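Local coordinates for protein endo-beta-1,4-glucanase (cellulase B) (Bacillus halodurans, PDB 4V2X) that probably hydrolyses beta-1,4-glucosidic links in plant beta-glucans, as a family 5 glycoside hydrolase carrying an Ig-like and a CBM46 module beside its catalytic barrel, at residues L267-V281 with I313-K327. Numbering follows the deposited sequence.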
loop_
_atom_site.group_PDB
_atom_site.type_symbol
_atom_site.label_atom_id
_atom_site.label_comp_id
_atom_site.label_asym_id
_atom_site.label_seq_id
_atom_site.Cartn_x
_atom_site.Cartn_y
_atom_site.Cartn_z
ATOM N N LEU A 267 -16.848 -5.985 -9.047
ATOM C CA LEU A 267 -15.438 -5.981 -9.438
ATOM C C LEU A 267 -14.958 -7.410 -9.712
ATOM O O LEU A 267 -15.346 -8.367 -9.026
ATOM C CB LEU A 267 -14.581 -5.310 -8.365
ATOM C CG LEU A 267 -14.891 -3.829 -8.093
ATOM C CD1 LEU A 267 -14.002 -3.277 -6.982
ATOM C CD2 LEU A 267 -14.757 -3.000 -9.361
ATOM N N ILE A 268 -14.127 -7.535 -10.743
ATOM C CA ILE A 268 -13.607 -8.815 -11.190
ATOM C C ILE A 268 -12.089 -8.729 -11.163
ATOM O O ILE A 268 -11.519 -7.767 -11.673
ATOM C CB ILE A 268 -14.075 -9.134 -12.628
ATOM C CG1 ILE A 268 -15.605 -9.199 -12.691
ATOM C CG2 ILE A 268 -13.479 -10.450 -13.106
ATOM C CD1 ILE A 268 -16.147 -9.202 -14.104
ATOM N N ALA A 269 -11.439 -9.725 -10.564
ATOM C CA ALA A 269 -9.975 -9.798 -10.586
ATOM C C ALA A 269 -9.514 -10.519 -11.851
ATOM O O ALA A 269 -10.154 -11.477 -12.289
ATOM C CB ALA A 269 -9.457 -10.521 -9.354
ATOM N N THR A 270 -8.407 -10.069 -12.437
ATOM C CA THR A 270 -7.853 -10.763 -13.595
ATOM C C THR A 270 -6.355 -11.047 -13.467
ATOM O O THR A 270 -5.584 -10.250 -12.916
ATOM C CB THR A 270 -8.198 -10.044 -14.928
ATOM O OG1 THR A 270 -7.978 -10.941 -16.016
ATOM C CG2 THR A 270 -7.372 -8.785 -15.137
ATOM N N VAL A 271 -5.982 -12.233 -13.947
ATOM C CA VAL A 271 -4.601 -12.665 -14.074
ATOM C C VAL A 271 -4.477 -13.337 -15.437
ATOM O O VAL A 271 -5.491 -13.654 -16.067
ATOM C CB VAL A 271 -4.181 -13.641 -12.950
ATOM C CG1 VAL A 271 -4.252 -12.950 -11.591
ATOM C CG2 VAL A 271 -5.023 -14.911 -12.957
ATOM N N HIS A 272 -3.244 -13.531 -15.894
ATOM C CA HIS A 272 -2.959 -14.256 -17.131
ATOM C C HIS A 272 -2.060 -15.441 -16.805
ATOM O O HIS A 272 -1.416 -15.468 -15.747
ATOM C CB HIS A 272 -2.247 -13.369 -18.132
ATOM C CG HIS A 272 -3.068 -12.215 -18.613
ATOM N ND1 HIS A 272 -2.553 -11.236 -19.428
ATOM C CD2 HIS A 272 -4.368 -11.895 -18.412
ATOM C CE1 HIS A 272 -3.499 -10.354 -19.703
ATOM N NE2 HIS A 272 -4.610 -10.731 -19.097
ATOM N N TYR A 273 -1.993 -16.416 -17.708
ATOM C CA TYR A 273 -1.175 -17.599 -17.448
ATOM C C TYR A 273 -0.724 -18.276 -18.731
ATOM O O TYR A 273 -1.544 -18.614 -19.585
ATOM C CB TYR A 273 -1.924 -18.610 -16.564
ATOM C CG TYR A 273 -1.003 -19.685 -16.038
ATOM C CD1 TYR A 273 -0.070 -19.400 -15.047
ATOM C CD2 TYR A 273 -1.029 -20.972 -16.562
ATOM C CE1 TYR A 273 0.802 -20.373 -14.575
ATOM C CE2 TYR A 273 -0.170 -21.946 -16.098
ATOM C CZ TYR A 273 0.744 -21.647 -15.109
ATOM O OH TYR A 273 1.610 -22.615 -14.660
ATOM N N TYR A 274 0.589 -18.458 -18.853
ATOM C CA TYR A 274 1.184 -19.008 -20.068
ATOM C C TYR A 274 2.067 -20.246 -19.819
ATOM O O TYR A 274 2.818 -20.668 -20.694
ATOM C CB TYR A 274 1.934 -17.908 -20.813
ATOM C CG TYR A 274 0.985 -16.991 -21.548
ATOM C CD1 TYR A 274 0.531 -17.314 -22.819
ATOM C CD2 TYR A 274 0.530 -15.810 -20.970
ATOM C CE1 TYR A 274 -0.348 -16.488 -23.500
ATOM C CE2 TYR A 274 -0.349 -14.978 -21.645
ATOM C CZ TYR A 274 -0.777 -15.321 -22.912
ATOM O OH TYR A 274 -1.639 -14.510 -23.617
ATOM N N GLY A 275 1.916 -20.849 -18.647
ATOM C CA GLY A 275 2.568 -22.119 -18.324
ATOM C C GLY A 275 3.894 -21.945 -17.613
ATOM O O GLY A 275 4.527 -20.885 -17.687
ATOM N N PHE A 276 4.314 -22.999 -16.918
ATOM C CA PHE A 276 5.642 -23.068 -16.311
ATOM C C PHE A 276 6.665 -22.715 -17.379
ATOM O O PHE A 276 6.696 -23.316 -18.458
ATOM C CB PHE A 276 5.864 -24.468 -15.744
ATOM C CG PHE A 276 7.265 -24.737 -15.255
ATOM C CD1 PHE A 276 7.807 -24.023 -14.192
ATOM C CD2 PHE A 276 8.030 -25.747 -15.833
ATOM C CE1 PHE A 276 9.085 -24.295 -13.736
ATOM C CE2 PHE A 276 9.304 -26.021 -15.374
ATOM C CZ PHE A 276 9.834 -25.292 -14.326
ATOM N N TRP A 277 7.479 -21.703 -17.104
ATOM C CA TRP A 277 8.224 -21.050 -18.175
ATOM C C TRP A 277 9.059 -22.000 -19.053
ATOM O O TRP A 277 8.941 -21.967 -20.280
ATOM C CB TRP A 277 9.064 -19.877 -17.644
ATOM C CG TRP A 277 9.839 -19.250 -18.721
ATOM C CD1 TRP A 277 9.366 -18.428 -19.718
ATOM C CD2 TRP A 277 11.231 -19.415 -18.967
ATOM N NE1 TRP A 277 10.388 -18.084 -20.562
ATOM C CE2 TRP A 277 11.544 -18.673 -20.123
ATOM C CE3 TRP A 277 12.250 -20.121 -18.320
ATOM C CZ2 TRP A 277 12.839 -18.605 -20.637
ATOM C CZ3 TRP A 277 13.527 -20.053 -18.831
ATOM C CH2 TRP A 277 13.809 -19.309 -19.978
ATOM N N PRO A 278 9.890 -22.859 -18.439
ATOM C CA PRO A 278 10.729 -23.709 -19.294
ATOM C C PRO A 278 9.952 -24.654 -20.205
ATOM O O PRO A 278 10.365 -24.884 -21.347
ATOM C CB PRO A 278 11.572 -24.506 -18.291
ATOM C CG PRO A 278 11.581 -23.675 -17.060
ATOM C CD PRO A 278 10.259 -22.972 -17.017
ATOM N N PHE A 279 8.857 -25.216 -19.698
ATOM C CA PHE A 279 8.005 -26.052 -20.530
ATOM C C PHE A 279 7.353 -25.213 -21.622
ATOM O O PHE A 279 7.296 -25.620 -22.783
ATOM C CB PHE A 279 6.917 -26.741 -19.700
ATOM C CG PHE A 279 5.891 -27.449 -20.531
ATOM C CD1 PHE A 279 6.223 -28.605 -21.234
ATOM C CD2 PHE A 279 4.593 -26.962 -20.633
ATOM C CE1 PHE A 279 5.280 -29.255 -22.015
ATOM C CE2 PHE A 279 3.647 -27.611 -21.413
ATOM C CZ PHE A 279 3.990 -28.756 -22.109
ATOM N N SER A 280 6.894 -24.024 -21.243
ATOM C CA SER A 280 6.110 -23.179 -22.137
ATOM C C SER A 280 6.888 -22.715 -23.368
ATOM O O SER A 280 6.286 -22.484 -24.410
ATOM C CB SER A 280 5.565 -21.970 -21.373
ATOM O OG SER A 280 6.571 -21.001 -21.157
ATOM N N VAL A 281 8.212 -22.584 -23.248
ATOM C CA VAL A 281 9.053 -22.192 -24.377
ATOM C C VAL A 281 9.931 -23.322 -24.923
ATOM O O VAL A 281 10.552 -23.157 -25.972
ATOM C CB VAL A 281 9.940 -20.960 -24.058
ATOM C CG1 VAL A 281 9.072 -19.775 -23.637
ATOM C CG2 VAL A 281 11.013 -21.277 -23.013
ATOM N N ILE A 313 -14.864 -12.809 -4.675
ATOM C CA ILE A 313 -14.415 -11.986 -5.790
ATOM C C ILE A 313 -14.126 -12.922 -6.962
ATOM O O ILE A 313 -13.210 -13.728 -6.879
ATOM C CB ILE A 313 -13.141 -11.195 -5.446
ATOM C CG1 ILE A 313 -13.378 -10.294 -4.224
ATOM C CG2 ILE A 313 -12.699 -10.382 -6.650
ATOM C CD1 ILE A 313 -12.106 -9.821 -3.557
ATOM N N PRO A 314 -14.922 -12.836 -8.041
ATOM C CA PRO A 314 -14.690 -13.734 -9.172
ATOM C C PRO A 314 -13.415 -13.382 -9.932
ATOM O O PRO A 314 -12.930 -12.246 -9.862
ATOM C CB PRO A 314 -15.921 -13.531 -10.051
ATOM C CG PRO A 314 -16.392 -12.155 -9.735
ATOM C CD PRO A 314 -16.003 -11.869 -8.314
ATOM N N VAL A 315 -12.890 -14.374 -10.641
ATOM C CA VAL A 315 -11.640 -14.242 -11.375
ATOM C C VAL A 315 -11.840 -14.629 -12.829
ATOM O O VAL A 315 -12.409 -15.693 -13.125
ATOM C CB VAL A 315 -10.537 -15.140 -10.771
ATOM C CG1 VAL A 315 -9.262 -15.089 -11.612
ATOM C CG2 VAL A 315 -10.253 -14.712 -9.340
ATOM N N VAL A 316 -11.371 -13.756 -13.726
ATOM C CA VAL A 316 -11.257 -14.084 -15.133
ATOM C C VAL A 316 -9.774 -14.241 -15.453
ATOM O O VAL A 316 -8.972 -13.334 -15.213
ATOM C CB VAL A 316 -11.890 -13.013 -16.041
ATOM C CG1 VAL A 316 -11.546 -13.279 -17.504
ATOM C CG2 VAL A 316 -13.402 -12.989 -15.860
ATOM N N LEU A 317 -9.417 -15.417 -15.959
ATOM C CA LEU A 317 -8.103 -15.644 -16.526
ATOM C C LEU A 317 -8.176 -15.047 -17.928
ATOM O O LEU A 317 -8.646 -15.697 -18.863
ATOM C CB LEU A 317 -7.808 -17.147 -16.547
ATOM C CG LEU A 317 -6.460 -17.588 -17.098
ATOM C CD1 LEU A 317 -5.314 -17.022 -16.276
ATOM C CD2 LEU A 317 -6.394 -19.109 -17.121
ATOM N N GLY A 318 -7.764 -13.784 -18.055
ATOM C CA GLY A 318 -8.051 -12.983 -19.253
ATOM C C GLY A 318 -7.303 -13.411 -20.501
ATOM O O GLY A 318 -7.716 -13.086 -21.623
ATOM N N GLU A 319 -6.181 -14.103 -20.289
ATOM C CA GLU A 319 -5.410 -14.729 -21.351
ATOM C C GLU A 319 -4.791 -16.004 -20.828
ATOM O O GLU A 319 -4.241 -16.018 -19.722
ATOM C CB GLU A 319 -4.258 -13.832 -21.792
ATOM C CG GLU A 319 -4.672 -12.486 -22.363
ATOM C CD GLU A 319 -3.490 -11.660 -22.824
ATOM O OE1 GLU A 319 -2.370 -12.200 -22.863
ATOM O OE2 GLU A 319 -3.677 -10.464 -23.140
ATOM N N PHE A 320 -4.841 -17.064 -21.626
ATOM C CA PHE A 320 -4.009 -18.230 -21.353
ATOM C C PHE A 320 -3.564 -18.883 -22.641
ATOM O O PHE A 320 -4.156 -18.672 -23.701
ATOM C CB PHE A 320 -4.699 -19.242 -20.430
ATOM C CG PHE A 320 -5.777 -20.054 -21.092
ATOM C CD1 PHE A 320 -7.055 -19.537 -21.262
ATOM C CD2 PHE A 320 -5.525 -21.358 -21.517
ATOM C CE1 PHE A 320 -8.055 -20.286 -21.858
ATOM C CE2 PHE A 320 -6.523 -22.110 -22.117
ATOM C CZ PHE A 320 -7.791 -21.577 -22.289
ATOM N N GLY A 321 -2.499 -19.660 -22.521
ATOM C CA GLY A 321 -1.917 -20.394 -23.635
ATOM C C GLY A 321 -0.564 -20.913 -23.183
ATOM O O GLY A 321 -0.329 -21.095 -21.990
ATOM N N LEU A 322 0.324 -21.151 -24.137
ATOM C CA LEU A 322 1.707 -21.452 -23.833
ATOM C C LEU A 322 2.557 -20.349 -24.456
ATOM O O LEU A 322 2.358 -19.974 -25.611
ATOM C CB LEU A 322 2.079 -22.838 -24.357
ATOM C CG LEU A 322 1.481 -23.983 -23.534
ATOM C CD1 LEU A 322 1.656 -25.303 -24.261
ATOM C CD2 LEU A 322 2.104 -24.064 -22.137
ATOM N N LEU A 323 3.472 -19.801 -23.665
ATOM C CA LEU A 323 4.284 -18.654 -24.089
ATOM C C LEU A 323 5.017 -18.902 -25.401
ATOM O O LEU A 323 5.101 -18.012 -26.255
ATOM C CB LEU A 323 5.294 -18.286 -23.003
ATOM C CG LEU A 323 6.056 -16.975 -23.225
ATOM C CD1 LEU A 323 5.093 -15.793 -23.242
ATOM C CD2 LEU A 323 7.120 -16.778 -22.160
ATOM N N GLY A 324 5.531 -20.116 -25.564
ATOM C CA GLY A 324 6.261 -20.502 -26.771
ATOM C C GLY A 324 5.483 -20.419 -28.072
ATOM O O GLY A 324 6.077 -20.373 -29.149
ATOM N N PHE A 325 4.156 -20.409 -27.982
ATOM C CA PHE A 325 3.302 -20.189 -29.156
ATOM C C PHE A 325 3.594 -18.851 -29.843
ATOM O O PHE A 325 3.269 -18.678 -31.026
ATOM C CB PHE A 325 1.820 -20.251 -28.760
ATOM C CG PHE A 325 1.300 -21.638 -28.429
ATOM C CD1 PHE A 325 2.107 -22.771 -28.461
ATOM C CD2 PHE A 325 -0.030 -21.789 -28.055
ATOM C CE1 PHE A 325 1.582 -24.019 -28.152
ATOM C CE2 PHE A 325 -0.556 -23.035 -27.746
ATOM C CZ PHE A 325 0.258 -24.149 -27.792
ATOM N N ASP A 326 4.194 -17.903 -29.118
ATOM C CA ASP A 326 4.646 -16.650 -29.731
ATOM C C ASP A 326 5.684 -16.897 -30.819
ATOM O O ASP A 326 5.864 -16.064 -31.693
ATOM C CB ASP A 326 5.211 -15.681 -28.681
ATOM C CG ASP A 326 4.127 -14.996 -27.868
ATOM O OD1 ASP A 326 2.926 -15.147 -28.174
ATOM O OD2 ASP A 326 4.479 -14.277 -26.911
ATOM N N LYS A 327 6.378 -18.031 -30.752
ATOM C CA LYS A 327 7.163 -18.524 -31.870
ATOM C C LYS A 327 6.204 -19.202 -32.856
ATOM O O LYS A 327 5.875 -18.626 -33.894
ATOM C CB LYS A 327 8.298 -19.444 -31.367
ATOM C CG LYS A 327 9.329 -18.708 -30.514
ATOM C CD LYS A 327 10.343 -19.615 -29.820
ATOM C CE LYS A 327 9.755 -20.282 -28.587
ATOM N NZ LYS A 327 10.741 -21.151 -27.889
#
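Glu319 sets CG anti to its own carbonyl carbon (chi1 -62°) and continues extended, while His272 likewise holds CG beside its backbone N; together these torsions carry the glutamate obliquely over one face of the imidazole. Glu319 CG sits 3.7 Å from the centroid of the His272 ring, a CH-pi contact over one face, and the carboxylate stacks nearly flat on the ring, their planes 17° apart. Tyr274 meets the same carboxylate at its ring edge: its ring stands 84° to it, and OH donates to Glu319 OE1 over 2.5 Å, on the anti side and somewhat out of plane. A phenylalanine in place of Tyr274 would probably leave OE1 without this donor and the carboxylate freer to turn. Glu319 OE2 is salt-bridged to Arg107, and His272 ND1 is hydrogen-bonded to Glu197. Strands 267-273 and 315-320 are parallel neighbours, sixth and seventh in the TIM barrel. Between the Val271-Leu317 and Tyr273-Phe320 pairs the second strand has one residue more, near Gly318, where a CB would press on Thr270 OG1 and the His272 ring. Thr270 OG1 donates to Val316 O at 2.7 Å, tilted from the carbonyl plane. On the face shared by Ala269 and Val271, Leu317 CD1 meets Val271 CG2 at 3.9 Å. Beyond the strands, Leu323 N bonds Tyr274 O at 3.2 Å, on a lone pair, and Leu323 CD2 lies at the edge of the Trp277 ring, 3.7 Å from Trp277 CD1. Lys327 NZ ties Val281 O at 2.8 Å and forms a salt bridge with Glu529. Glu319 is thus fixed by a ring stack, a tyrosine hydroxyl and an arginine at the C-terminal end of the seventh strand, a position consistent with the nucleophile of family 5 glycosidases.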